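L-amino acid deaminase (Proteus vulgaris, PDB 5I39) is a membrane-bound flavoprotein that probably oxidises and deaminates L-amino acids with the help of its bound FAD. Local coordinates at residues 25-30 against 193-198; 70-75 against 189-194. All coordinates share one frame; numbering follows the deposited sequence.

Interaction 1: residues 25-30 against 193-198; sequences GFVEGT and MAEYAK. With EDO (1,2-ethanediol), chain C.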
ATOM      1  N   GLY A  25     -14.981   8.301   0.151  1.00 15.40           N
ATOM      2  CA  GLY A  25     -14.429   7.241  -0.694  1.00 14.90           C
ATOM      3  C   GLY A  25     -14.834   7.308  -2.155  1.00 14.57           C
ATOM      4  O   GLY A  25     -15.130   6.294  -2.776  1.00 15.65           O
ATOM      5  N   PHE A  26     -14.808   8.512  -2.707  1.00 13.77           N
ATOM      6  CA  PHE A  26     -15.100   8.745  -4.121  1.00 13.88           C
ATOM      7  C   PHE A  26     -14.485  10.060  -4.567  1.00 13.39           C
ATOM      8  O   PHE A  26     -14.785  11.115  -4.009  1.00 14.82           O
ATOM      9  CB  PHE A  26     -16.598   8.749  -4.439  1.00 15.19           C
ATOM     10  CG  PHE A  26     -16.885   8.925  -5.906  1.00 16.39           C
ATOM     11  CD1 PHE A  26     -16.765   7.852  -6.785  1.00 17.31           C
ATOM     12  CD2 PHE A  26     -17.218  10.173  -6.425  1.00 17.84           C
ATOM     13  CE1 PHE A  26     -16.998   8.014  -8.145  1.00 17.69           C
ATOM     14  CE2 PHE A  26     -17.453  10.341  -7.784  1.00 18.90           C
ATOM     15  CZ  PHE A  26     -17.341   9.261  -8.643  1.00 18.63           C
ATOM     16  N   VAL A  27     -13.625   9.975  -5.574  1.00 11.99           N
ATOM     17  CA  VAL A  27     -13.046  11.143  -6.218  1.00 11.51           C
ATOM     18  C   VAL A  27     -13.427  11.059  -7.681  1.00 11.44           C
ATOM     19  O   VAL A  27     -13.146  10.059  -8.339  1.00 11.66           O
ATOM     20  CB  VAL A  27     -11.515  11.155  -6.068  1.00 11.30           C
ATOM     21  CG1 VAL A  27     -10.892  12.276  -6.891  1.00 11.87           C
ATOM     22  CG2 VAL A  27     -11.140  11.306  -4.604  1.00 12.37           C
ATOM     23  N   GLU A  28     -14.070  12.104  -8.189  1.00 11.92           N
ATOM     24  CA  GLU A  28     -14.505  12.104  -9.579  1.00 13.03           C
ATOM     25  C   GLU A  28     -13.308  12.235 -10.512  1.00 12.31           C
ATOM     26  O   GLU A  28     -12.312  12.887 -10.188  1.00 12.63           O
ATOM     27  CB  GLU A  28     -15.518  13.224  -9.842  1.00 15.40           C
ATOM     28  CG  GLU A  28     -16.214  13.145 -11.200  1.00 19.01           C
ATOM     29  CD  GLU A  28     -16.853  11.792 -11.481  1.00 21.86           C
ATOM     30  OE1 GLU A  28     -18.006  11.575 -11.053  1.00 24.75           O
ATOM     31  OE2 GLU A  28     -16.198  10.939 -12.130  1.00 23.33           O
ATOM     32  N   GLY A  29     -13.404  11.585 -11.665  1.00 12.18           N
ATOM     33  CA  GLY A  29     -12.421  11.767 -12.718  1.00 12.45           C
ATOM     34  C   GLY A  29     -12.478  13.169 -13.302  1.00 12.77           C
ATOM     35  O   GLY A  29     -13.455  13.900 -13.131  1.00 13.63           O
ATOM     36  N   THR A  30     -11.410  13.540 -13.992  1.00 12.54           N
ATOM     37  CA  THR A  30     -11.353  14.791 -14.737  1.00 13.18           C
ATOM     38  C   THR A  30     -12.462  14.813 -15.793  1.00 13.87           C
ATOM     39  O   THR A  30     -12.693  13.813 -16.468  1.00 13.70           O
ATOM     40  CB  THR A  30      -9.977  14.935 -15.410  1.00 12.86           C
ATOM     41  OG1 THR A  30      -8.954  14.821 -14.412  1.00 12.51           O
ATOM     42  CG2 THR A  30      -9.836  16.268 -16.142  1.00 13.71           C
HETATM   43  N   MSE A 193      -4.924  11.460  -1.720  1.00  7.99           N
HETATM   44  CA  MSE A 193      -3.801  11.537  -2.663  1.00  8.06           C
HETATM   45  C   MSE A 193      -4.280  11.793  -4.077  1.00  7.97           C
HETATM   46  O   MSE A 193      -3.641  12.546  -4.810  1.00  8.04           O
HETATM   47  CB  MSE A 193      -2.922  10.288  -2.631  1.00  8.20           C
HETATM   48  CG  MSE A 193      -2.237   9.995  -1.294  1.00  9.35           C
HETATM   49 SE   MSE A 193      -1.423  11.571  -0.441  1.00 11.31          SE
HETATM   50  CE  MSE A 193      -0.328  12.277  -1.908  1.00 11.14           C
ATOM     51  N   ALA A 194      -5.401  11.189  -4.471  1.00  7.98           N
ATOM     52  CA  ALA A 194      -5.964  11.424  -5.808  1.00  8.39           C
ATOM     53  C   ALA A 194      -6.420  12.869  -6.011  1.00  8.59           C
ATOM     54  O   ALA A 194      -6.167  13.455  -7.067  1.00  8.76           O
ATOM     55  CB  ALA A 194      -7.117  10.478  -6.076  1.00  8.40           C
ATOM     56  N   GLU A 195      -7.100  13.437  -5.021  1.00  8.87           N
ATOM     57  CA  GLU A 195      -7.536  14.835  -5.107  0.50  9.47           C
ATOM     58  C   GLU A 195      -6.328  15.764  -5.193  1.00  9.11           C
ATOM     59  O   GLU A 195      -6.337  16.737  -5.945  1.00  9.59           O
ATOM     60  CB  GLU A 195      -8.418  15.226  -3.920  0.50 10.60           C
ATOM     61  CG  GLU A 195      -9.827  14.671  -3.972  0.50 12.55           C
ATOM     62  CD  GLU A 195     -10.656  15.220  -5.113  0.50 14.49           C
ATOM     63  OE1 GLU A 195     -10.088  15.779  -6.074  0.50 16.25           O
ATOM     64  OE2 GLU A 195     -11.891  15.081  -5.041  0.50 16.60           O
ATOM     65  N   TYR A 196      -5.291  15.452  -4.424  1.00  8.59           N
ATOM     66  CA  TYR A 196      -4.050  16.211  -4.475  1.00  8.55           C
ATOM     67  C   TYR A 196      -3.402  16.119  -5.860  1.00  8.37           C
ATOM     68  O   TYR A 196      -2.988  17.132  -6.418  1.00  8.59           O
ATOM     69  CB  TYR A 196      -3.100  15.727  -3.387  1.00  8.61           C
ATOM     70  CG  TYR A 196      -1.732  16.367  -3.408  1.00  8.59           C
ATOM     71  CD1 TYR A 196      -1.540  17.686  -2.995  1.00  8.68           C
ATOM     72  CD2 TYR A 196      -0.621  15.642  -3.824  1.00  8.77           C
ATOM     73  CE1 TYR A 196      -0.276  18.261  -2.998  1.00  8.61           C
ATOM     74  CE2 TYR A 196       0.644  16.202  -3.834  1.00  8.76           C
ATOM     75  CZ  TYR A 196       0.817  17.508  -3.420  1.00  8.59           C
ATOM     76  OH  TYR A 196       2.093  18.033  -3.436  1.00  8.86           O
ATOM     77  N   ALA A 197      -3.353  14.915  -6.424  1.00  8.18           N
ATOM     78  CA  ALA A 197      -2.818  14.736  -7.774  1.00  8.35           C
ATOM     79  C   ALA A 197      -3.575  15.599  -8.786  1.00  8.51           C
ATOM     80  O   ALA A 197      -2.958  16.270  -9.618  1.00  8.99           O
ATOM     81  CB  ALA A 197      -2.871  13.274  -8.177  1.00  8.51           C
ATOM     82  N   LYS A 198      -4.905  15.593  -8.706  1.00  8.71           N
ATOM     83  CA  LYS A 198      -5.723  16.448  -9.573  1.00  9.21           C
ATOM     84  C   LYS A 198      -5.404  17.928  -9.371  1.00  9.22           C
ATOM     85  O   LYS A 198      -5.266  18.678 -10.342  1.00  9.87           O
ATOM     86  CB  LYS A 198      -7.213  16.203  -9.345  1.00  9.84           C
ATOM     87  CG  LYS A 198      -7.709  14.858  -9.852  1.00 10.51           C
ATOM     88  CD  LYS A 198      -9.127  14.562  -9.390  1.00 12.04           C
ATOM     89  CE  LYS A 198     -10.159  15.479 -10.034  1.00 14.03           C
ATOM     90  NZ  LYS A 198     -11.490  15.328  -9.393  1.00 16.41           N
TER
HETATM   91  C1  EDO C 502     -13.774   3.501  -4.264  1.00 29.20           C
HETATM   92  O1  EDO C 502     -14.335   2.193  -4.145  1.00 32.31           O
HETATM   93  C2  EDO C 502     -14.263   4.155  -5.554  1.00 28.01           C
HETATM   94  O2  EDO C 502     -15.070   5.312  -5.305  1.00 27.28           O
HETATM   95  O   HOH W   1     -14.385  13.978  -3.844  1.00 24.22           O
HETATM   96  O   HOH W   2     -14.320  14.511  -6.682  1.00 22.38           O
HETATM   97  O   HOH W   3     -13.303  16.371 -11.664  1.00 25.27           O
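Val-27 lays its CG1 methyl over one face of the Glu-195 carboxylate, 3.4 Å from CD and almost straight above it; CG2 of the same valine rests against Glu-195 CG. Glu-195 was modelled in two conformers, and what is said of its carboxylate holds for one of them. The other flat group is the Phe-26 ring, whose CB leaves the backbone away from the helix: Glu-28 OE1 lies in plane at the ring edge, and O2 of an ethanediol, probably from the crystallisation liquor, sits near the ring plane 3.4 Å from CD1. That O2 also donates a hydrogen bond to Gly-25 O. Water joins the two sides at Glu-195 OE2, which accepts from one water that also donates to Phe-26 O and from a second that takes the Glu-28 N-H. The irregular N-terminal segment runs here along helix 189-199, in the FAD-binding, Rossmann-type part of the fold; at its end Thr-30 is hydrogen-bonded to Ile-204 of strand 203-205, an outermost strand of the six-stranded sheet. Lys-198 provides the direct polar link. Its chain passes Val-27, with CD 3.8 Å from CG1, and bends at chi3 (68°), which carries CE to the Glu-28 carbonyl. From there NZ donates to Glu-28 O at 2.7 Å, with a C=O...N angle of 143° and the nitrogen tilted 30° from the carbonyl plane. NZ also donates to a water held by Gly-29 O. A long salt bridge of 3.6 Å runs from Lys-198 NZ to Glu-195 OE1. On the loop side, Gly-29 N donates to Glu-28 OE2 at 2.9 Å, on its anti side and somewhat out of the carboxylate plane.

Interaction 2: residues 70-75 against 189-194; sequences NIAGEQ and ATFVMA. With FAD (flavin-adenine dinucleotide), chain B.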
ATOM      1  N   ASN A  70     -13.336   3.196 -11.180  1.00 11.04           N
ATOM      2  CA  ASN A  70     -13.260   4.402 -10.363  1.00 11.21           C
ATOM      3  C   ASN A  70     -11.861   4.588  -9.789  1.00 10.22           C
ATOM      4  O   ASN A  70     -11.112   3.630  -9.615  1.00 10.52           O
ATOM      5  CB  ASN A  70     -14.252   4.322  -9.201  1.00 13.58           C
ATOM      6  CG  ASN A  70     -15.701   4.304  -9.658  1.00 16.24           C
ATOM      7  OD1 ASN A  70     -16.046   4.883 -10.683  1.00 19.00           O
ATOM      8  ND2 ASN A  70     -16.562   3.658  -8.877  1.00 20.01           N
ATOM      9  N   ILE A  71     -11.528   5.831  -9.467  1.00  9.79           N
ATOM     10  CA  ILE A  71     -10.280   6.142  -8.771  1.00  9.70           C
ATOM     11  C   ILE A  71     -10.219   5.371  -7.450  1.00  9.61           C
ATOM     12  O   ILE A  71     -11.174   5.375  -6.679  1.00  9.64           O
ATOM     13  CB  ILE A  71     -10.154   7.659  -8.516  1.00  9.95           C
ATOM     14  CG1 ILE A  71      -9.854   8.369  -9.840  1.00 10.65           C
ATOM     15  CG2 ILE A  71      -9.063   7.964  -7.494  1.00 10.58           C
ATOM     16  CD1 ILE A  71     -10.010   9.874  -9.812  1.00 11.04           C
ATOM     17  N   ALA A  72      -9.093   4.698  -7.216  1.00  9.62           N
ATOM     18  CA  ALA A  72      -8.831   3.984  -5.963  1.00 10.15           C
ATOM     19  C   ALA A  72      -9.874   2.900  -5.654  1.00 10.17           C
ATOM     20  O   ALA A  72     -10.091   2.569  -4.498  1.00 11.95           O
ATOM     21  CB  ALA A  72      -8.705   4.979  -4.806  1.00 10.91           C
ATOM     22  N   GLY A  73     -10.488   2.328  -6.690  1.00  9.62           N
ATOM     23  CA  GLY A  73     -11.585   1.378  -6.520  1.00 10.52           C
ATOM     24  C   GLY A  73     -11.199  -0.048  -6.176  1.00 10.72           C
ATOM     25  O   GLY A  73     -12.081  -0.856  -5.895  1.00 12.43           O
ATOM     26  N   GLU A  74      -9.906  -0.376  -6.204  1.00  9.80           N
ATOM     27  CA  GLU A  74      -9.460  -1.753  -5.997  1.00  9.84           C
ATOM     28  C   GLU A  74      -8.571  -1.840  -4.744  1.00  9.40           C
ATOM     29  O   GLU A  74      -9.019  -1.436  -3.668  1.00  9.87           O
ATOM     30  CB  GLU A  74      -8.837  -2.297  -7.290  1.00 10.74           C
ATOM     31  CG  GLU A  74      -9.797  -2.274  -8.482  1.00 12.29           C
ATOM     32  CD  GLU A  74     -10.951  -3.251  -8.382  1.00 14.36           C
ATOM     33  OE1 GLU A  74     -10.909  -4.162  -7.534  1.00 16.07           O
ATOM     34  OE2 GLU A  74     -11.899  -3.120  -9.182  1.00 16.65           O
ATOM     35  N   GLN A  75      -7.338  -2.339  -4.844  1.00  8.88           N
ATOM     36  CA  GLN A  75      -6.536  -2.621  -3.638  1.00  9.02           C
ATOM     37  C   GLN A  75      -6.340  -1.399  -2.749  1.00  8.84           C
ATOM     38  O   GLN A  75      -6.340  -1.505  -1.515  1.00  8.92           O
ATOM     39  CB  GLN A  75      -5.159  -3.150  -4.017  1.00  9.29           C
ATOM     40  CG  GLN A  75      -5.168  -4.488  -4.712  1.00  9.56           C
ATOM     41  CD  GLN A  75      -3.762  -4.939  -5.020  1.00  9.88           C
ATOM     42  OE1 GLN A  75      -3.021  -5.297  -4.113  1.00  9.80           O
ATOM     43  NE2 GLN A  75      -3.379  -4.914  -6.295  1.00 10.93           N
ATOM     44  N   ALA A 189      -7.128   7.515   2.675  1.00  8.34           N
ATOM     45  CA  ALA A 189      -5.758   7.870   2.271  1.00  8.17           C
ATOM     46  C   ALA A 189      -5.564   8.066   0.766  1.00  7.96           C
ATOM     47  O   ALA A 189      -5.077   9.108   0.335  1.00  7.97           O
ATOM     48  CB  ALA A 189      -4.767   6.850   2.803  1.00  8.25           C
ATOM     49  N   THR A 190      -5.937   7.073  -0.030  1.00  7.80           N
ATOM     50  CA  THR A 190      -5.683   7.159  -1.471  1.00  7.99           C
ATOM     51  C   THR A 190      -6.578   8.209  -2.128  1.00  8.07           C
ATOM     52  O   THR A 190      -6.188   8.827  -3.116  1.00  8.32           O
ATOM     53  CB  THR A 190      -5.829   5.793  -2.149  1.00  7.92           C
ATOM     54  OG1 THR A 190      -4.990   4.865  -1.460  1.00  8.04           O
ATOM     55  CG2 THR A 190      -5.404   5.851  -3.615  1.00  8.33           C
ATOM     56  N   PHE A 191      -7.759   8.426  -1.561  1.00  8.27           N
ATOM     57  CA  PHE A 191      -8.683   9.441  -2.075  1.00  8.56           C
ATOM     58  C   PHE A 191      -8.114  10.842  -1.880  1.00  8.42           C
ATOM     59  O   PHE A 191      -8.178  11.669  -2.788  1.00  8.76           O
ATOM     60  CB  PHE A 191     -10.061   9.284  -1.431  1.00  8.89           C
ATOM     61  CG  PHE A 191     -10.658   7.923  -1.662  1.00  9.25           C
ATOM     62  CD1 PHE A 191     -11.245   7.602  -2.884  1.00  9.60           C
ATOM     63  CD2 PHE A 191     -10.577   6.940  -0.683  1.00  9.56           C
ATOM     64  CE1 PHE A 191     -11.764   6.335  -3.110  1.00 10.12           C
ATOM     65  CE2 PHE A 191     -11.089   5.673  -0.904  1.00  9.96           C
ATOM     66  CZ  PHE A 191     -11.688   5.372  -2.115  1.00 10.48           C
ATOM     67  N   VAL A 192      -7.530  11.100  -0.714  1.00  8.46           N
ATOM     68  CA  VAL A 192      -6.834  12.367  -0.485  1.00  8.32           C
ATOM     69  C   VAL A 192      -5.678  12.529  -1.483  1.00  8.17           C
ATOM     70  O   VAL A 192      -5.492  13.604  -2.051  1.00  8.36           O
ATOM     71  CB  VAL A 192      -6.361  12.483   0.982  1.00  8.49           C
ATOM     72  CG1 VAL A 192      -5.413  13.659   1.182  1.00  8.35           C
ATOM     73  CG2 VAL A 192      -7.570  12.637   1.899  1.00  8.76           C
HETATM   74  N   MSE A 193      -4.924  11.460  -1.720  1.00  7.99           N
HETATM   75  CA  MSE A 193      -3.801  11.537  -2.663  1.00  8.06           C
HETATM   76  C   MSE A 193      -4.280  11.793  -4.077  1.00  7.97           C
HETATM   77  O   MSE A 193      -3.641  12.546  -4.810  1.00  8.04           O
HETATM   78  CB  MSE A 193      -2.922  10.288  -2.631  1.00  8.20           C
HETATM   79  CG  MSE A 193      -2.237   9.995  -1.294  1.00  9.35           C
HETATM   80 SE   MSE A 193      -1.423  11.571  -0.441  1.00 11.31          SE
HETATM   81  CE  MSE A 193      -0.328  12.277  -1.908  1.00 11.14           C
ATOM     82  N   ALA A 194      -5.401  11.189  -4.471  1.00  7.98           N
ATOM     83  CA  ALA A 194      -5.964  11.424  -5.808  1.00  8.39           C
ATOM     84  C   ALA A 194      -6.420  12.869  -6.011  1.00  8.59           C
ATOM     85  O   ALA A 194      -6.167  13.455  -7.067  1.00  8.76           O
ATOM     86  CB  ALA A 194      -7.117  10.478  -6.076  1.00  8.40           C
TER
HETATM   87  PA  FAD B 501      -4.741  -0.893  -7.259  1.00  8.44           P
HETATM   88  O1A FAD B 501      -5.551  -2.189  -7.376  1.00  9.40           O
HETATM   89  O2A FAD B 501      -5.135  -0.015  -6.086  1.00  8.55           O
HETATM   90  O5B FAD B 501      -4.899   0.020  -8.551  1.00  8.65           O
HETATM   91  C5B FAD B 501      -4.674  -0.458  -9.869  1.00  9.00           C
HETATM   92  C4B FAD B 501      -5.696   0.249 -10.739  1.00  9.26           C
HETATM   93  O4B FAD B 501      -5.419  -0.059 -12.121  1.00  9.35           O
HETATM   94  C3B FAD B 501      -7.121  -0.230 -10.453  1.00  9.27           C
HETATM   95  O3B FAD B 501      -7.915   0.865  -9.999  1.00  9.19           O
HETATM   96  C2B FAD B 501      -7.560  -0.813 -11.804  1.00  9.48           C
HETATM   97  O2B FAD B 501      -8.964  -0.637 -12.076  1.00  9.44           O
HETATM   98  C1B FAD B 501      -6.662  -0.087 -12.789  1.00  9.50           C
HETATM   99  N9A FAD B 501      -6.433  -0.771 -14.066  1.00  9.61           N
HETATM  100  C8A FAD B 501      -6.039  -2.018 -14.237  1.00  9.95           C
HETATM  101  N7A FAD B 501      -5.864  -2.316 -15.541  1.00 10.19           N
HETATM  102  C5A FAD B 501      -6.174  -1.200 -16.189  1.00  9.81           C
HETATM  103  C6A FAD B 501      -6.224  -0.793 -17.590  1.00  9.91           C
HETATM  104  N6A FAD B 501      -5.907  -1.667 -18.566  1.00 10.37           N
HETATM  105  N1A FAD B 501      -6.586   0.471 -17.884  1.00  9.86           N
HETATM  106  C2A FAD B 501      -6.882   1.358 -16.924  1.00  9.92           C
HETATM  107  N3A FAD B 501      -6.882   1.057 -15.620  1.00  9.89           N
HETATM  108  C4A FAD B 501      -6.535  -0.177 -15.231  1.00  9.75           C
HETATM  109  N1  FAD B 501      -0.256  -2.479   1.890  1.00  9.02           N
HETATM  110  C2  FAD B 501       0.294  -1.872   2.947  1.00  8.86           C
HETATM  111  O2  FAD B 501       1.279  -1.139   2.749  1.00  8.78           O
HETATM  112  N3  FAD B 501      -0.204  -2.055   4.194  1.00  8.78           N
HETATM  113  C4  FAD B 501      -1.238  -2.852   4.483  1.00  8.97           C
HETATM  114  O4  FAD B 501      -1.656  -2.959   5.627  1.00  8.91           O
HETATM  115  C4X FAD B 501      -1.888  -3.577   3.382  1.00  9.35           C
HETATM  116  N5  FAD B 501      -2.910  -4.455   3.562  1.00  9.57           N
HETATM  117  C5X FAD B 501      -3.569  -4.940   2.505  1.00  9.73           C
HETATM  118  C6  FAD B 501      -4.753  -5.665   2.658  1.00  9.99           C
HETATM  119  C7  FAD B 501      -5.483  -6.124   1.566  1.00  9.97           C
HETATM  120  C7M FAD B 501      -6.789  -6.861   1.763  1.00 10.31           C
HETATM  121  C8  FAD B 501      -4.994  -5.860   0.205  1.00 10.07           C
HETATM  122  C8M FAD B 501      -5.764  -6.303  -1.016  1.00 10.78           C
HETATM  123  C9  FAD B 501      -3.799  -5.155   0.050  1.00  9.78           C
HETATM  124  C9A FAD B 501      -3.070  -4.692   1.139  1.00  9.36           C
HETATM  125  N10 FAD B 501      -1.871  -3.986   0.980  1.00  9.06           N
HETATM  126  C10 FAD B 501      -1.304  -3.306   2.055  1.00  9.12           C
HETATM  127  C1' FAD B 501      -1.287  -3.784  -0.331  1.00  8.82           C
HETATM  128  C2' FAD B 501      -1.701  -2.519  -0.995  1.00  8.75           C
HETATM  129  O2' FAD B 501      -3.092  -2.313  -0.769  1.00  8.78           O
HETATM  130  C3' FAD B 501      -1.385  -2.669  -2.480  1.00  8.58           C
HETATM  131  O3' FAD B 501      -0.020  -3.117  -2.686  1.00  8.36           O
HETATM  132  C4' FAD B 501      -1.561  -1.386  -3.258  1.00  8.46           C
HETATM  133  O4' FAD B 501      -2.852  -0.811  -2.981  1.00  8.40           O
HETATM  134  C5' FAD B 501      -1.431  -1.668  -4.743  1.00  8.42           C
HETATM  135  O5' FAD B 501      -1.665  -0.429  -5.413  1.00  8.18           O
HETATM  136  P   FAD B 501      -1.837  -0.437  -7.024  1.00  8.24           P
HETATM  137  O1P FAD B 501      -2.001   0.992  -7.445  1.00  8.32           O
HETATM  138  O2P FAD B 501      -0.753  -1.295  -7.641  1.00  8.60           O
HETATM  139  O3P FAD B 501      -3.187  -1.313  -7.244  1.00  8.52           O
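Phe-191 turns one face of its ring to the methyl of Ala-72, a CH-pi contact with CB 4.2 Å from the ring centroid and 27° off the normal. The methyl is nearer the CE1 rim than the centre, and CE1 also lies 3.7 Å from Ile-71 O. Ala-72 is the third residue of a type II beta turn from Asn-70 to Gly-73, and its positive phi of 59° comes with that position. Its CB also meets Thr-190 CG2 at 3.6 Å, so one small methyl is shared by two helix residues. In Thr-190, CG2 stands anti to the backbone N and faces the turn, while OG1 is hydrogen-bonded to Ser-76 O. One helical turn on, Ile-71 CG2 presses on Ala-194 CB at 3.5 Å, tighter than usual for two carbons. No hydrogen bond crosses between the segments, and the touching residues are all buried. Past the turn the chain reaches the cofactor: Gln-75 N donates to FAD O1A at 3.1 Å with an N-H...O angle of 154°, a backbone bond to the diphosphate. The loop itself follows strand 63-66, and Ala-72 is backbone-bonded to Ala-45 in the glycine-rich turn after strand 40-43. On the helix side of the contact, Thr-190 packs on Ile-47 and Ile-50 of helix 47-58 and on Met-377 of helix 376-392, while selenomethionine Met-193 reaches helix 106-110.

How the interactions relate
Both contacts use helix 189-199, and they share Met-193 and Ala-194 on it; their centres lie about 7 Å apart. Along the chain the N-terminal loop 25-30 comes first, then the FAD-binding loop 70-75, and the helix follows more than a hundred residues later to meet both. The two loops also touch each other, Val-27 O lying 3.5 Å from Ile-71 CD1. Phe-191 of interaction 2 in turn reaches Gly-25 of interaction 1, with CE1 3.4 Å from its C atom. Interaction 2 is the deeper and leads directly to the FAD diphosphate, whereas interaction 1 is partly open to solvent and joins the N-terminal segment to the helix farther from the centre of the chain.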